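FAD synthetase (Saccharomyces cerevisiae, PDB 2WSI) catalyses the transfer of the adenylyl group of ATP onto flavin mononucleotide, yielding the coenzyme FAD and diphosphate. Local coordinates at residues I13-S16 with Y17-D21; I34-T37 with R38-L42. All coordinates share one frame; numbering follows the deposited sequence.

Interaction 1: I13-S16 with Y17-D21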
ATOM      1  N   ILE A  13      -3.591  12.606   8.360  1.00 11.70           N
ATOM      2  CA  ILE A  13      -3.803  12.535   6.912  1.00 10.42           C
ATOM      3  C   ILE A  13      -5.165  11.957   6.621  1.00 10.81           C
ATOM      4  O   ILE A  13      -5.905  12.457   5.787  1.00 10.57           O
ATOM      5  CB  ILE A  13      -2.684  11.714   6.224  1.00  8.64           C
ATOM      6  CG1 ILE A  13      -1.390  12.542   6.197  1.00 13.25           C
ATOM      7  CG2 ILE A  13      -3.064  11.335   4.784  1.00 13.28           C
ATOM      8  CD1 ILE A  13      -0.131  11.760   5.723  1.00 16.12           C
ATOM      9  N   THR A  14      -5.487  10.881   7.306  1.00  9.80           N
ATOM     10  CA  THR A  14      -6.709  10.168   7.044  1.00 10.85           C
ATOM     11  C   THR A  14      -7.884  11.023   7.517  1.00 15.74           C
ATOM     12  O   THR A  14      -8.870  11.186   6.814  1.00 12.73           O
ATOM     13  CB  THR A  14      -6.659   8.798   7.745  1.00 16.13           C
ATOM     14  OG1 THR A  14      -5.507   8.081   7.243  1.00 12.86           O
ATOM     15  CG2 THR A  14      -7.920   7.997   7.447  1.00 17.68           C
ATOM     16  N   ASN A  15      -7.742  11.602   8.699  1.00 11.80           N
ATOM     17  CA  ASN A  15      -8.752  12.516   9.241  1.00 17.85           C
ATOM     18  C   ASN A  15      -9.004  13.693   8.288  1.00 14.98           C
ATOM     19  O   ASN A  15     -10.136  14.062   8.001  1.00 16.29           O
ATOM     20  CB  ASN A  15      -8.292  13.042  10.605  1.00 16.39           C
ATOM     21  CG  ASN A  15      -9.450  13.628  11.432  1.00 22.09           C
ATOM     22  OD1 ASN A  15     -10.558  13.105  11.432  1.00 28.07           O
ATOM     23  ND2 ASN A  15      -9.170  14.696  12.155  1.00 32.07           N
ATOM     24  N   SER A  16      -7.924  14.270   7.792  1.00 15.14           N
ATOM     25  CA  SER A  16      -8.003  15.350   6.842  1.00 16.06           C
ATOM     26  C   SER A  16      -8.740  14.909   5.561  1.00 23.46           C
ATOM     27  O   SER A  16      -9.590  15.642   5.035  1.00 17.85           O
ATOM     28  CB  SER A  16      -6.595  15.852   6.538  1.00 18.12           C
ATOM     29  OG  SER A  16      -6.625  16.878   5.577  1.00 27.31           O
ATOM     30  N   TYR A  17      -8.447  13.706   5.065  1.00 17.23           N
ATOM     31  CA  TYR A  17      -9.131  13.227   3.872  1.00 15.54           C
ATOM     32  C   TYR A  17     -10.618  13.084   4.173  1.00 19.77           C
ATOM     33  O   TYR A  17     -11.467  13.406   3.328  1.00 19.78           O
ATOM     34  CB  TYR A  17      -8.586  11.871   3.388  1.00 13.61           C
ATOM     35  CG  TYR A  17      -9.080  11.532   1.993  1.00 15.70           C
ATOM     36  CD1 TYR A  17      -8.282  11.756   0.863  1.00 12.20           C
ATOM     37  CD2 TYR A  17     -10.362  11.009   1.808  1.00 12.55           C
ATOM     38  CE1 TYR A  17      -8.760  11.430  -0.427  1.00 13.16           C
ATOM     39  CE2 TYR A  17     -10.842  10.710   0.572  1.00 14.24           C
ATOM     40  CZ  TYR A  17     -10.067  10.934  -0.544  1.00 15.93           C
ATOM     41  OH  TYR A  17     -10.617  10.605  -1.743  1.00 15.30           O
ATOM     42  N   LEU A  18     -10.936  12.599   5.370  1.00 15.39           N
ATOM     43  CA  LEU A  18     -12.331  12.328   5.724  1.00 16.88           C
ATOM     44  C   LEU A  18     -13.085  13.646   5.910  1.00 21.61           C
ATOM     45  O   LEU A  18     -14.301  13.651   5.989  1.00 20.77           O
ATOM     46  CB  LEU A  18     -12.449  11.492   7.016  1.00 15.36           C
ATOM     47  CG  LEU A  18     -12.056  10.010   6.975  1.00 13.86           C
ATOM     48  CD1 LEU A  18     -12.232   9.309   8.343  1.00 18.90           C
ATOM     49  CD2 LEU A  18     -12.864   9.296   5.912  1.00 14.29           C
ATOM     50  N   HIS A  19     -12.362  14.756   6.011  1.00 19.14           N
ATOM     51  CA  HIS A  19     -12.999  16.058   6.145  1.00 27.08           C
ATOM     52  C   HIS A  19     -13.053  16.825   4.824  1.00 29.84           C
ATOM     53  O   HIS A  19     -13.473  17.985   4.793  1.00 27.18           O
ATOM     54  CB  HIS A  19     -12.270  16.897   7.195  1.00 23.64           C
ATOM     55  CG  HIS A  19     -12.610  16.526   8.605  1.00 36.63           C
ATOM     56  ND1 HIS A  19     -13.353  17.344   9.430  1.00 44.71           N
ATOM     57  CD2 HIS A  19     -12.321  15.420   9.333  1.00 32.98           C
ATOM     58  CE1 HIS A  19     -13.502  16.762  10.607  1.00 48.19           C
ATOM     59  NE2 HIS A  19     -12.884  15.594  10.576  1.00 49.95           N
ATOM     60  N   ILE A  20     -12.601  16.209   3.732  1.00 20.45           N
ATOM     61  CA  ILE A  20     -12.752  16.852   2.433  1.00 23.27           C
ATOM     62  C   ILE A  20     -14.238  17.045   2.105  1.00 31.31           C
ATOM     63  O   ILE A  20     -15.034  16.089   2.101  1.00 18.58           O
ATOM     64  CB  ILE A  20     -12.130  16.053   1.291  1.00 25.60           C
ATOM     65  CG1 ILE A  20     -10.610  15.965   1.464  1.00 25.95           C
ATOM     66  CG2 ILE A  20     -12.454  16.735  -0.038  1.00 27.95           C
ATOM     67  CD1 ILE A  20      -9.971  14.889   0.578  1.00 22.73           C
ATOM     68  N   ASP A  21     -14.596  18.288   1.806  1.00 34.03           N
ATOM     69  CA  ASP A  21     -15.973  18.629   1.473  1.00 40.96           C
ATOM     70  C   ASP A  21     -16.010  19.132   0.034  1.00 45.35           C
ATOM     71  O   ASP A  21     -16.142  20.325  -0.216  1.00 51.36           O
ATOM     72  CB  ASP A  21     -16.488  19.696   2.439  1.00 39.22           C
ATOM     73  CG  ASP A  21     -17.916  20.093   2.166  1.00 54.48           C
ATOM     74  OD1 ASP A  21     -18.612  19.384   1.399  1.00 53.50           O
ATOM     75  OD2 ASP A  21     -18.346  21.123   2.725  1.00 57.94           O
TER
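Y17 N donates to I13 O over 2.9 Å and L18 N to T14 O over 2.9 Å, the i to i+4 bonds that carry the alpha-helix of residues 3-18, in this alpha/beta protein of the PAPS reductase family, into its last turn. There the winding tightens: H19 N turns to S16 O, three residues back, at 3.1 Å. It meets this oxygen from above the carbonyl plane, 71° out of it. I20 N still bonds Y17 O at 3.1 Å before the chain turns extended at I20 and leaves the C-terminal end of the helix.

On the outer side, N15 and H19 sit one turn apart. N15 has CG anti to its own N (chi1 -162°), which sends the amide along the helix toward the imidazole; OD1 lies 3.5 Å from H19 NE2, and amide and ring stand 77° apart, almost perpendicular. Polar side chains suit this flank, where H19 is exposed and N15 partly so, and an alanine at N15 would probably leave the H19 ring without its amide neighbour and more able to turn.

The inner side is apolar and aromatic. Y17, buried, suits a place where a large ring must fill space yet end in a polar atom: its OH bonds to S204, and F205 and Y208 meet the ring edge-to-face. The short side chain of S16 puts OG within hydrogen-bonding reach of Y208 OH. I20, a beta-branched residue just beyond the helix, folds back over the Y17 ring, its CD1 3.6 Å above one face and displaced toward the rim.

Interaction 2: I34-T37 with R38-L42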
ATOM      1  N   ILE A  34     -12.415   4.273   3.169  1.00  7.75           N
ATOM      2  CA  ILE A  34     -11.606   4.530   4.361  1.00  9.93           C
ATOM      3  C   ILE A  34     -12.367   4.103   5.614  1.00 12.45           C
ATOM      4  O   ILE A  34     -11.845   3.383   6.478  1.00  9.66           O
ATOM      5  CB  ILE A  34     -11.224   6.015   4.467  1.00 12.16           C
ATOM      6  CG1 ILE A  34     -10.139   6.358   3.427  1.00 14.06           C
ATOM      7  CG2 ILE A  34     -10.664   6.360   5.850  1.00  8.98           C
ATOM      8  CD1 ILE A  34      -9.921   7.843   3.272  1.00  9.51           C
ATOM      9  N   ARG A  35     -13.617   4.526   5.724  1.00  9.95           N
ATOM     10  CA  ARG A  35     -14.389   4.176   6.917  1.00 11.42           C
ATOM     11  C   ARG A  35     -14.565   2.693   7.112  1.00 10.43           C
ATOM     12  O   ARG A  35     -14.484   2.195   8.235  1.00  9.64           O
ATOM     13  CB  ARG A  35     -15.740   4.871   6.905  1.00 12.56           C
ATOM     14  CG  ARG A  35     -15.602   6.301   7.392  1.00 17.74           C
ATOM     15  CD  ARG A  35     -16.962   6.928   7.598  1.00 23.03           C
ATOM     16  NE  ARG A  35     -17.422   7.443   6.325  1.00 40.37           N
ATOM     17  CZ  ARG A  35     -17.311   8.715   5.979  1.00 32.03           C
ATOM     18  NH1 ARG A  35     -16.807   9.584   6.841  1.00 29.24           N
ATOM     19  NH2 ARG A  35     -17.738   9.121   4.796  1.00 23.95           N
ATOM     20  N   LEU A  36     -14.782   1.965   6.029  1.00 11.11           N
ATOM     21  CA  LEU A  36     -14.930   0.525   6.155  1.00 15.61           C
ATOM     22  C   LEU A  36     -13.610  -0.164   6.545  1.00 13.68           C
ATOM     23  O   LEU A  36     -13.591  -1.036   7.395  1.00 10.95           O
ATOM     24  CB  LEU A  36     -15.411  -0.055   4.841  1.00 13.25           C
ATOM     25  CG  LEU A  36     -15.593  -1.566   4.852  1.00 14.49           C
ATOM     26  CD1 LEU A  36     -16.604  -2.015   5.932  1.00 20.21           C
ATOM     27  CD2 LEU A  36     -16.048  -1.965   3.452  1.00 18.95           C
ATOM     28  N   THR A  37     -12.526   0.170   5.857  1.00 10.64           N
ATOM     29  CA  THR A  37     -11.218  -0.388   6.220  1.00 11.39           C
ATOM     30  C   THR A  37     -10.897  -0.125   7.702  1.00 12.97           C
ATOM     31  O   THR A  37     -10.442  -1.026   8.426  1.00  8.16           O
ATOM     32  CB  THR A  37     -10.117   0.186   5.325  1.00 10.57           C
ATOM     33  OG1 THR A  37     -10.326  -0.239   3.970  1.00  9.12           O
ATOM     34  CG2 THR A  37      -8.743  -0.287   5.785  1.00  9.92           C
ATOM     35  N   ARG A  38     -11.127   1.098   8.154  1.00  9.87           N
ATOM     36  CA  ARG A  38     -10.856   1.435   9.557  1.00 13.65           C
ATOM     37  C   ARG A  38     -11.775   0.638  10.497  1.00 14.74           C
ATOM     38  O   ARG A  38     -11.339   0.172  11.557  1.00 14.64           O
ATOM     39  CB  ARG A  38     -10.931   2.951   9.806  1.00 16.02           C
ATOM     40  CG  ARG A  38      -9.843   3.723   8.987  1.00 19.02           C
ATOM     41  CD  ARG A  38      -9.346   5.055   9.586  1.00 25.54           C
ATOM     42  NE  ARG A  38      -8.977   4.946  10.997  1.00 23.90           N
ATOM     43  CZ  ARG A  38      -8.489   5.935  11.723  1.00 27.41           C
ATOM     44  NH1 ARG A  38      -8.286   7.122  11.171  1.00 46.87           N
ATOM     45  NH2 ARG A  38      -8.226   5.757  13.009  1.00 30.93           N
ATOM     46  N   LYS A  39     -13.021   0.424  10.099  1.00 15.22           N
ATOM     47  CA  LYS A  39     -13.920  -0.384  10.920  1.00 14.58           C
ATOM     48  C   LYS A  39     -13.417  -1.827  11.042  1.00 12.72           C
ATOM     49  O   LYS A  39     -13.421  -2.375  12.125  1.00 12.49           O
ATOM     50  CB  LYS A  39     -15.359  -0.364  10.379  1.00 19.65           C
ATOM     51  CG  LYS A  39     -16.142   0.932  10.670  1.00 39.00           C
ATOM     52  CD  LYS A  39     -16.259   1.292  12.180  1.00 33.95           C
ATOM     53  CE  LYS A  39     -17.301   0.447  12.917  1.00 49.85           C
ATOM     54  NZ  LYS A  39     -17.469   0.824  14.371  1.00 37.51           N
ATOM     55  N   TYR A  40     -12.991  -2.442   9.939  1.00  9.85           N
ATOM     56  CA  TYR A  40     -12.396  -3.778  10.026  1.00 14.86           C
ATOM     57  C   TYR A  40     -11.243  -3.821  11.049  1.00 13.74           C
ATOM     58  O   TYR A  40     -11.167  -4.708  11.880  1.00 10.83           O
ATOM     59  CB  TYR A  40     -11.817  -4.215   8.694  1.00 10.58           C
ATOM     60  CG  TYR A  40     -12.804  -4.477   7.564  1.00 12.12           C
ATOM     61  CD1 TYR A  40     -14.011  -5.130   7.798  1.00 18.05           C
ATOM     62  CD2 TYR A  40     -12.483  -4.131   6.247  1.00 13.87           C
ATOM     63  CE1 TYR A  40     -14.909  -5.396   6.771  1.00 16.27           C
ATOM     64  CE2 TYR A  40     -13.375  -4.421   5.183  1.00 12.45           C
ATOM     65  CZ  TYR A  40     -14.580  -5.050   5.472  1.00 16.88           C
ATOM     66  OH  TYR A  40     -15.468  -5.332   4.465  1.00 20.22           O
ATOM     67  N   LEU A  41     -10.330  -2.863  10.943  1.00  9.60           N
ATOM     68  CA  LEU A  41      -9.141  -2.854  11.792  1.00 10.67           C
ATOM     69  C   LEU A  41      -9.479  -2.634  13.258  1.00 13.54           C
ATOM     70  O   LEU A  41      -9.044  -3.407  14.112  1.00 12.24           O
ATOM     71  CB  LEU A  41      -8.168  -1.770  11.308  1.00 10.17           C
ATOM     72  CG  LEU A  41      -7.529  -2.156   9.961  1.00 12.95           C
ATOM     73  CD1 LEU A  41      -6.780  -0.961   9.315  1.00  7.51           C
ATOM     74  CD2 LEU A  41      -6.564  -3.350  10.177  1.00 12.23           C
ATOM     75  N   LEU A  42     -10.238  -1.576  13.548  1.00 12.05           N
ATOM     76  CA  LEU A  42     -10.521  -1.189  14.932  1.00 13.10           C
ATOM     77  C   LEU A  42     -11.542  -2.108  15.611  1.00 20.60           C
ATOM     78  O   LEU A  42     -11.385  -2.441  16.795  1.00 21.24           O
ATOM     79  CB  LEU A  42     -11.009   0.258  14.979  1.00 16.84           C
ATOM     80  CG  LEU A  42      -9.968   1.303  14.550  1.00 16.69           C
ATOM     81  CD1 LEU A  42     -10.621   2.668  14.409  1.00 24.57           C
ATOM     82  CD2 LEU A  42      -8.786   1.362  15.536  1.00 12.24           C
TER
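One face of the Y40 ring is covered by L36, one helical turn earlier. L36 O lies 3.4 Å above the ring plane, displaced toward the rim, and farther out L36 CD1 makes a CH-pi contact, 4.0 Å from the centroid and 26° off the normal. L36 reaches there because its CG is anti to the backbone N (chi1 180°), which swings the branched end along the helix; CG then rests 3.6 Å from Y40 CE2. A leucine suits this place, since its two methyls spread over the ring and phenol oxygen, while Y40 OH keeps a weak hydrogen bond to H196.

On the buried side, T37 and L41 run alongside each other, CG2 to CD1 at 4.1 Å. Short and polar, T37 suits its buried place: OG1 accepts from W197 NE1 and has one proton for the carbonyls of P193 and A33. I34 likewise lies beside the aliphatic part of R38, whose chain bends at chi3 (49°) toward a salt bridge with E79. Regular i to i+4 bonds give way to a wider pi-type turn at 40-42. With I34, T37, R38 and L41 facing helices 3-18 and 64-87, and R35 and K39 exposed, helix 25-45 is an amphipathic layer helix of a HUP-type alpha/beta fold.

How the interactions relate
Interactions 1 and 2 lie on consecutive helices, 3-18 and 25-45, and their centres are 15 Å apart. They meet chiefly through I34: CD1 stands 3.5 Å from Y17 CD2, while CG2 lies 3.6 Å from T14 CG2 and 3.7 Å from L18 CD2. T14 CG2 also approaches R38 NH1 at 3.8 Å. Beyond the packing, Q31 of the second helix ties the end of the first, bonding to the O atoms of Y17 and I20. Interaction 1 lies away from the FAD site, whereas the T37 side chain of interaction 2 is about 9 Å from G164, an FAD-binding residue, and about 12 Å from the bound FAD.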